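Long-range contact in phage-related protein (Bordetella bronchiseptica RB50, PDB 3BJQ), which is phage-related and probably acts as a major capsid (coat) protein: residues A189-K201 with E206-E218. Sequence-based numbering, arbitrary orientation.
Sequences ACKYHPKLIERVK and ESITIDMLKALWE
Ile-208 is clasped by backbone and side chain alike. Its N donates to Lys-191 O over 2.7 Å, with an N-H...O angle of 152°. The same oxygen meets Ser-207 CA at 3.3 Å, a CA-H...O contact. With CG1 beside its own backbone N (chi1 -54°), Ile-208 turns CD1 toward Leu-196 CB (3.8 Å) in helix 194-199 and Val-200 CG2 (3.9 Å) just beyond its end. Leu-196 crosses Leu-213 at about a right angle, its CD1 4.1 Å from Leu-213 CD2, while its other methyl meets Leu-216. Cys-190 SG approaches the Trp-217 ring obliquely, 4.1 Å from its CH2, a sulfur-aromatic contact.

Within the capsid protein E family region, these are two consecutive helices, 194-199 and 210-217, packed nearly perpendicular (81°) across a non-helical connection, with axes 12.1 Å apart. Such wide spacing is bridged by side chains, with Leu-213 also reaching Leu-182 and Ile-222 of the neighbouring sheet.

Farther along helix 210-217, Leu-216 CD1 sits over the centre of one face of the Arg-199 guanidinium, 3.8 Å from CZ. Arg-199 NH1 hydrogen-bonds Glu-206 O of a second subunit, and Lys-191 NZ forms a salt bridge with Glu-218 OE2 of a third. Farther out, His-193 ND1 caps helix 194-199 by accepting from Lys-195 N, its NE2 bonded to Ser-156 OG, and Thr-159 OG1 holds Trp-217 NE1.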
ATOM      1  N   ALA E 189      48.617  25.896  14.386  1.00 37.98           N
ATOM      2  CA  ALA E 189      49.448  26.283  15.517  1.00 37.49           C
ATOM      3  C   ALA E 189      49.424  25.193  16.570  1.00 38.45           C
ATOM      4  O   ALA E 189      50.431  24.919  17.215  1.00 40.74           O
ATOM      5  CB  ALA E 189      48.991  27.596  16.102  1.00 34.58           C
ATOM      6  N   CYS E 190      48.280  24.548  16.736  1.00 38.62           N
ATOM      7  CA  CYS E 190      48.155  23.460  17.697  1.00 38.45           C
ATOM      8  C   CYS E 190      48.844  22.153  17.295  1.00 39.33           C
ATOM      9  O   CYS E 190      49.279  21.404  18.163  1.00 39.59           O
ATOM     10  CB  CYS E 190      46.676  23.142  17.961  1.00 38.54           C
ATOM     11  SG  CYS E 190      45.795  24.417  18.835  1.00 37.34           S
ATOM     12  N   LYS E 191      48.937  21.874  15.999  1.00 38.62           N
ATOM     13  CA  LYS E 191      49.374  20.549  15.505  1.00 38.23           C
ATOM     14  C   LYS E 191      50.657  20.029  16.154  1.00 37.96           C
ATOM     15  O   LYS E 191      50.756  18.849  16.493  1.00 35.91           O
ATOM     16  CB  LYS E 191      49.533  20.567  13.972  1.00 37.38           C
ATOM     17  CG  LYS E 191      49.904  19.207  13.377  1.00 41.13           C
ATOM     18  CD  LYS E 191      49.661  19.106  11.865  1.00 38.47           C
ATOM     19  CE  LYS E 191      49.823  17.640  11.411  1.00 40.17           C
ATOM     20  NZ  LYS E 191      50.109  17.498   9.966  1.00 41.46           N
ATOM     21  N   TYR E 192      51.640  20.906  16.316  1.00 38.91           N
ATOM     22  CA  TYR E 192      52.906  20.529  16.944  1.00 40.19           C
ATOM     23  C   TYR E 192      53.230  21.463  18.105  1.00 38.82           C
ATOM     24  O   TYR E 192      54.406  21.685  18.392  1.00 38.66           O
ATOM     25  CB  TYR E 192      54.064  20.588  15.934  1.00 41.62           C
ATOM     26  CG  TYR E 192      53.896  19.709  14.715  1.00 41.66           C
ATOM     27  CD1 TYR E 192      54.013  18.326  14.807  1.00 38.01           C
ATOM     28  CD2 TYR E 192      53.653  20.266  13.461  1.00 42.50           C
ATOM     29  CE1 TYR E 192      53.847  17.522  13.697  1.00 37.36           C
ATOM     30  CE2 TYR E 192      53.496  19.466  12.345  1.00 41.56           C
ATOM     31  CZ  TYR E 192      53.606  18.099  12.467  1.00 37.49           C
ATOM     32  OH  TYR E 192      53.452  17.309  11.355  1.00 47.19           O
ATOM     33  N   HIS E 193      52.217  22.017  18.773  1.00 37.05           N
ATOM     34  CA  HIS E 193      52.503  22.930  19.882  1.00 37.16           C
ATOM     35  C   HIS E 193      53.219  22.127  20.953  1.00 36.14           C
ATOM     36  O   HIS E 193      52.689  21.113  21.361  1.00 34.52           O
ATOM     37  CB  HIS E 193      51.239  23.560  20.460  1.00 37.38           C
ATOM     38  CG  HIS E 193      51.526  24.659  21.425  1.00 38.72           C
ATOM     39  ND1 HIS E 193      51.923  24.421  22.723  1.00 35.22           N
ATOM     40  CD2 HIS E 193      51.537  26.003  21.267  1.00 36.16           C
ATOM     41  CE1 HIS E 193      52.148  25.573  23.328  1.00 37.69           C
ATOM     42  NE2 HIS E 193      51.931  26.546  22.464  1.00 31.36           N
ATOM     43  N   PRO E 194      54.423  22.575  21.405  1.00 36.23           N
ATOM     44  CA  PRO E 194      55.220  21.767  22.327  1.00 35.27           C
ATOM     45  C   PRO E 194      54.536  21.392  23.650  1.00 33.75           C
ATOM     46  O   PRO E 194      54.802  20.311  24.192  1.00 35.82           O
ATOM     47  CB  PRO E 194      56.468  22.639  22.560  1.00 36.64           C
ATOM     48  CG  PRO E 194      56.020  24.019  22.267  1.00 37.93           C
ATOM     49  CD  PRO E 194      55.105  23.848  21.105  1.00 37.76           C
ATOM     50  N   LYS E 195      53.688  22.264  24.180  1.00 33.30           N
ATOM     51  CA  LYS E 195      53.014  21.975  25.447  1.00 34.23           C
ATOM     52  C   LYS E 195      52.020  20.867  25.230  1.00 34.33           C
ATOM     53  O   LYS E 195      51.891  19.987  26.063  1.00 34.14           O
ATOM     54  CB  LYS E 195      52.294  23.206  26.014  1.00 33.19           C
ATOM     55  CG  LYS E 195      53.195  24.281  26.604  1.00 32.51           C
ATOM     56  CD  LYS E 195      52.395  25.261  27.455  1.00 33.34           C
ATOM     57  CE  LYS E 195      53.265  26.279  28.220  1.00 33.02           C
ATOM     58  NZ  LYS E 195      53.946  27.254  27.319  1.00 35.32           N
ATOM     59  N   LEU E 196      51.312  20.924  24.107  1.00 35.25           N
ATOM     60  CA  LEU E 196      50.314  19.894  23.768  1.00 36.84           C
ATOM     61  C   LEU E 196      50.983  18.551  23.424  1.00 36.85           C
ATOM     62  O   LEU E 196      50.546  17.491  23.887  1.00 35.90           O
ATOM     63  CB  LEU E 196      49.415  20.375  22.628  1.00 35.52           C
ATOM     64  CG  LEU E 196      48.623  21.684  22.898  1.00 34.42           C
ATOM     65  CD1 LEU E 196      47.678  22.040  21.739  1.00 28.83           C
ATOM     66  CD2 LEU E 196      47.828  21.551  24.109  1.00 29.68           C
ATOM     67  N   ILE E 197      52.078  18.614  22.669  1.00 37.22           N
ATOM     68  CA  ILE E 197      52.843  17.426  22.308  1.00 36.09           C
ATOM     69  C   ILE E 197      53.349  16.730  23.577  1.00 35.99           C
ATOM     70  O   ILE E 197      53.267  15.507  23.709  1.00 37.68           O
ATOM     71  CB  ILE E 197      53.984  17.792  21.353  1.00 35.86           C
ATOM     72  CG1 ILE E 197      53.426  18.254  20.000  1.00 36.60           C
ATOM     73  CG2 ILE E 197      54.936  16.618  21.133  1.00 42.02           C
ATOM     74  CD1 ILE E 197      52.817  17.152  19.144  1.00 33.47           C
ATOM     75  N   GLU E 198      53.847  17.497  24.532  1.00 37.55           N
ATOM     76  CA  GLU E 198      54.398  16.904  25.765  1.00 39.10           C
ATOM     77  C   GLU E 198      53.273  16.267  26.583  1.00 38.30           C
ATOM     78  O   GLU E 198      53.450  15.209  27.195  1.00 41.24           O
ATOM     79  CB  GLU E 198      55.209  17.959  26.561  1.00 39.49           C
ATOM     80  CG  GLU E 198      55.108  17.920  28.068  1.00 48.83           C
ATOM     81  CD  GLU E 198      55.724  16.699  28.698  1.00 61.10           C
ATOM     82  OE1 GLU E 198      56.535  16.033  28.014  1.00 72.29           O
ATOM     83  OE2 GLU E 198      55.407  16.419  29.888  1.00 55.22           O
ATOM     84  N   ARG E 199      52.122  16.927  26.591  1.00 36.40           N
ATOM     85  CA  ARG E 199      50.954  16.451  27.308  1.00 36.57           C
ATOM     86  C   ARG E 199      50.466  15.068  26.799  1.00 35.85           C
ATOM     87  O   ARG E 199      49.944  14.276  27.587  1.00 35.38           O
ATOM     88  CB  ARG E 199      49.842  17.506  27.206  1.00 36.65           C
ATOM     89  CG  ARG E 199      48.516  17.140  27.826  1.00 40.23           C
ATOM     90  CD  ARG E 199      48.531  17.018  29.351  1.00 43.42           C
ATOM     91  NE  ARG E 199      47.200  16.592  29.809  1.00 51.26           N
ATOM     92  CZ  ARG E 199      46.719  15.339  29.729  1.00 56.87           C
ATOM     93  NH1 ARG E 199      47.453  14.339  29.259  1.00 56.42           N
ATOM     94  NH2 ARG E 199      45.478  15.075  30.135  1.00 59.94           N
ATOM     95  N   VAL E 200      50.655  14.780  25.509  1.00 33.69           N
ATOM     96  CA  VAL E 200      50.218  13.506  24.929  1.00 34.93           C
ATOM     97  C   VAL E 200      51.365  12.508  24.656  1.00 37.54           C
ATOM     98  O   VAL E 200      51.139  11.450  24.041  1.00 37.78           O
ATOM     99  CB  VAL E 200      49.371  13.719  23.639  1.00 34.77           C
ATOM    100  CG1 VAL E 200      48.188  14.657  23.919  1.00 31.26           C
ATOM    101  CG2 VAL E 200      50.211  14.247  22.484  1.00 36.35           C
ATOM    102  N   LYS E 201      52.564  12.814  25.165  1.00 36.76           N
ATOM    103  CA  LYS E 201      53.764  12.034  24.873  1.00 36.90           C
ATOM    104  C   LYS E 201      53.600  10.570  25.180  1.00 39.00           C
ATOM    105  O   LYS E 201      53.960   9.740  24.361  1.00 36.94           O
ATOM    106  CB  LYS E 201      54.984  12.558  25.672  1.00 37.93           C
ATOM    107  N   GLU E 206      52.859  11.993  17.570  1.00 36.32           N
ATOM    108  CA  GLU E 206      53.766  13.060  17.102  1.00 37.05           C
ATOM    109  C   GLU E 206      53.108  14.343  16.591  1.00 35.42           C
ATOM    110  O   GLU E 206      53.812  15.279  16.222  1.00 34.27           O
ATOM    111  CB  GLU E 206      54.773  12.525  16.085  1.00 36.42           C
ATOM    112  CG  GLU E 206      54.197  11.901  14.875  1.00 39.92           C
ATOM    113  CD  GLU E 206      55.253  11.466  13.870  1.00 37.07           C
ATOM    114  OE1 GLU E 206      56.465  11.504  14.193  1.00 41.36           O
ATOM    115  OE2 GLU E 206      54.851  11.101  12.745  1.00 55.76           O
ATOM    116  N   SER E 207      51.779  14.385  16.558  1.00 34.55           N
ATOM    117  CA  SER E 207      51.061  15.601  16.213  1.00 36.04           C
ATOM    118  C   SER E 207      49.703  15.592  16.885  1.00 34.08           C
ATOM    119  O   SER E 207      49.248  14.545  17.337  1.00 32.54           O
ATOM    120  CB  SER E 207      50.933  15.753  14.694  1.00 36.58           C
ATOM    121  OG  SER E 207      50.031  14.831  14.168  1.00 35.59           O
ATOM    122  N   ILE E 208      49.069  16.762  16.958  1.00 34.87           N
ATOM    123  CA  ILE E 208      47.777  16.927  17.612  1.00 35.49           C
ATOM    124  C   ILE E 208      46.602  16.937  16.629  1.00 36.51           C
ATOM    125  O   ILE E 208      46.618  17.645  15.615  1.00 34.11           O
ATOM    126  CB  ILE E 208      47.709  18.266  18.412  1.00 39.21           C
ATOM    127  CG1 ILE E 208      48.885  18.402  19.402  1.00 43.09           C
ATOM    128  CG2 ILE E 208      46.376  18.393  19.125  1.00 34.97           C
ATOM    129  CD1 ILE E 208      48.984  17.342  20.461  1.00 37.20           C
ATOM    130  N   THR E 209      45.557  16.194  16.983  1.00 37.81           N
ATOM    131  CA  THR E 209      44.355  16.082  16.191  1.00 36.04           C
ATOM    132  C   THR E 209      43.128  16.602  16.947  1.00 37.66           C
ATOM    133  O   THR E 209      43.150  16.649  18.177  1.00 34.51           O
ATOM    134  CB  THR E 209      44.089  14.618  15.850  1.00 36.43           C
ATOM    135  OG1 THR E 209      43.822  13.898  17.066  1.00 33.90           O
ATOM    136  CG2 THR E 209      45.283  13.993  15.084  1.00 28.35           C
ATOM    137  N   ILE E 210      42.050  16.905  16.206  1.00 40.36           N
ATOM    138  CA  ILE E 210      40.781  17.398  16.751  1.00 41.75           C
ATOM    139  C   ILE E 210      40.269  16.490  17.852  1.00 40.99           C
ATOM    140  O   ILE E 210      39.888  16.954  18.914  1.00 39.66           O
ATOM    141  CB  ILE E 210      39.713  17.516  15.636  1.00 42.01           C
ATOM    142  CG1 ILE E 210      40.111  18.618  14.669  1.00 48.30           C
ATOM    143  CG2 ILE E 210      38.352  17.837  16.190  1.00 43.35           C
ATOM    144  CD1 ILE E 210      40.417  19.929  15.368  1.00 44.76           C
ATOM    145  N   ASP E 211      40.251  15.192  17.597  1.00 42.08           N
ATOM    146  CA  ASP E 211      39.752  14.245  18.593  1.00 42.94           C
ATOM    147  C   ASP E 211      40.548  14.297  19.896  1.00 42.10           C
ATOM    148  O   ASP E 211      39.987  14.189  20.991  1.00 41.36           O
ATOM    149  CB  ASP E 211      39.741  12.830  18.030  1.00 44.30           C
ATOM    150  CG  ASP E 211      38.474  12.529  17.247  1.00 52.11           C
ATOM    151  OD1 ASP E 211      37.880  13.452  16.628  1.00 56.70           O
ATOM    152  OD2 ASP E 211      38.070  11.352  17.257  1.00 62.88           O
HETATM  153  N   MSE E 212      41.864  14.468  19.775  1.00 41.67           N
HETATM  154  CA  MSE E 212      42.731  14.622  20.961  1.00 41.18           C
HETATM  155  C   MSE E 212      42.382  15.894  21.711  1.00 40.49           C
HETATM  156  O   MSE E 212      42.308  15.874  22.933  1.00 38.25           O
HETATM  157  CB  MSE E 212      44.227  14.668  20.633  1.00 41.36           C
HETATM  158  CG  MSE E 212      44.818  13.363  20.115  1.00 45.33           C
HETATM  159 SE   MSE E 212      46.726  13.545  19.754  0.75 44.69          SE
HETATM  160  CE  MSE E 212      46.751  12.431  18.254  1.00 38.37           C
ATOM    161  N   LEU E 213      42.179  16.988  20.973  1.00 38.88           N
ATOM    162  CA  LEU E 213      41.824  18.267  21.572  1.00 38.09           C
ATOM    163  C   LEU E 213      40.461  18.231  22.259  1.00 38.34           C
ATOM    164  O   LEU E 213      40.277  18.882  23.278  1.00 38.49           O
ATOM    165  CB  LEU E 213      41.843  19.400  20.544  1.00 36.93           C
ATOM    166  CG  LEU E 213      43.226  19.809  20.024  1.00 33.73           C
ATOM    167  CD1 LEU E 213      43.083  20.957  19.063  1.00 32.11           C
ATOM    168  CD2 LEU E 213      44.126  20.166  21.186  1.00 32.34           C
ATOM    169  N   LYS E 214      39.510  17.497  21.693  1.00 38.98           N
ATOM    170  CA  LYS E 214      38.182  17.320  22.330  1.00 40.50           C
ATOM    171  C   LYS E 214      38.319  16.671  23.691  1.00 40.55           C
ATOM    172  O   LYS E 214      37.696  17.086  24.659  1.00 41.42           O
ATOM    173  CB  LYS E 214      37.274  16.417  21.488  1.00 39.86           C
ATOM    174  CG  LYS E 214      36.652  17.104  20.307  1.00 44.79           C
ATOM    175  CD  LYS E 214      36.059  16.098  19.331  1.00 48.74           C
ATOM    176  CE  LYS E 214      35.108  15.126  20.004  1.00 50.59           C
ATOM    177  NZ  LYS E 214      34.371  14.378  18.935  1.00 57.22           N
ATOM    178  N   ALA E 215      39.092  15.593  23.745  1.00 39.67           N
ATOM    179  CA  ALA E 215      39.303  14.875  25.008  1.00 40.36           C
ATOM    180  C   ALA E 215      40.133  15.686  26.007  1.00 41.50           C
ATOM    181  O   ALA E 215      39.860  15.693  27.213  1.00 42.33           O
ATOM    182  CB  ALA E 215      39.975  13.546  24.767  1.00 38.64           C
ATOM    183  N   LEU E 216      41.164  16.352  25.510  1.00 39.96           N
ATOM    184  CA  LEU E 216      42.019  17.175  26.358  1.00 40.06           C
ATOM    185  C   LEU E 216      41.268  18.377  26.957  1.00 40.22           C
ATOM    186  O   LEU E 216      41.385  18.668  28.154  1.00 40.66           O
ATOM    187  CB  LEU E 216      43.211  17.697  25.556  1.00 39.75           C
ATOM    188  CG  LEU E 216      44.578  17.627  26.204  1.00 47.00           C
ATOM    189  CD1 LEU E 216      44.951  16.146  26.441  1.00 43.04           C
ATOM    190  CD2 LEU E 216      45.607  18.315  25.295  1.00 43.94           C
ATOM    191  N   TRP E 217      40.499  19.068  26.124  1.00 38.54           N
ATOM    192  CA  TRP E 217      39.812  20.290  26.527  1.00 38.49           C
ATOM    193  C   TRP E 217      38.352  20.082  26.965  1.00 39.66           C
ATOM    194  O   TRP E 217      37.695  21.011  27.425  1.00 38.94           O
ATOM    195  CB  TRP E 217      39.910  21.314  25.401  1.00 36.76           C
ATOM    196  CG  TRP E 217      41.321  21.794  25.115  1.00 37.08           C
ATOM    197  CD1 TRP E 217      42.412  21.721  25.942  1.00 34.36           C
ATOM    198  CD2 TRP E 217      41.758  22.503  23.948  1.00 34.02           C
ATOM    199  NE1 TRP E 217      43.502  22.300  25.342  1.00 33.44           N
ATOM    200  CE2 TRP E 217      43.126  22.801  24.127  1.00 30.10           C
ATOM    201  CE3 TRP E 217      41.130  22.901  22.763  1.00 35.19           C
ATOM    202  CZ2 TRP E 217      43.872  23.474  23.168  1.00 33.25           C
ATOM    203  CZ3 TRP E 217      41.882  23.581  21.807  1.00 32.72           C
ATOM    204  CH2 TRP E 217      43.233  23.854  22.019  1.00 32.84           C
ATOM    205  N   GLU E 218      37.862  18.854  26.817  1.00 40.82           N
ATOM    206  CA  GLU E 218      36.529  18.459  27.257  1.00 42.91           C
ATOM    207  C   GLU E 218      35.442  19.358  26.694  1.00 42.34           C
ATOM    208  O   GLU E 218      34.628  19.912  27.438  1.00 40.99           O
ATOM    209  CB  GLU E 218      36.449  18.404  28.787  1.00 44.44           C
ATOM    210  CG  GLU E 218      37.378  17.361  29.400  1.00 47.93           C
ATOM    211  CD  GLU E 218      37.361  17.361  30.924  1.00 52.72           C
ATOM    212  OE1 GLU E 218      36.641  18.196  31.540  1.00 63.00           O
ATOM    213  OE2 GLU E 218      38.081  16.514  31.513  1.00 64.01           O
TER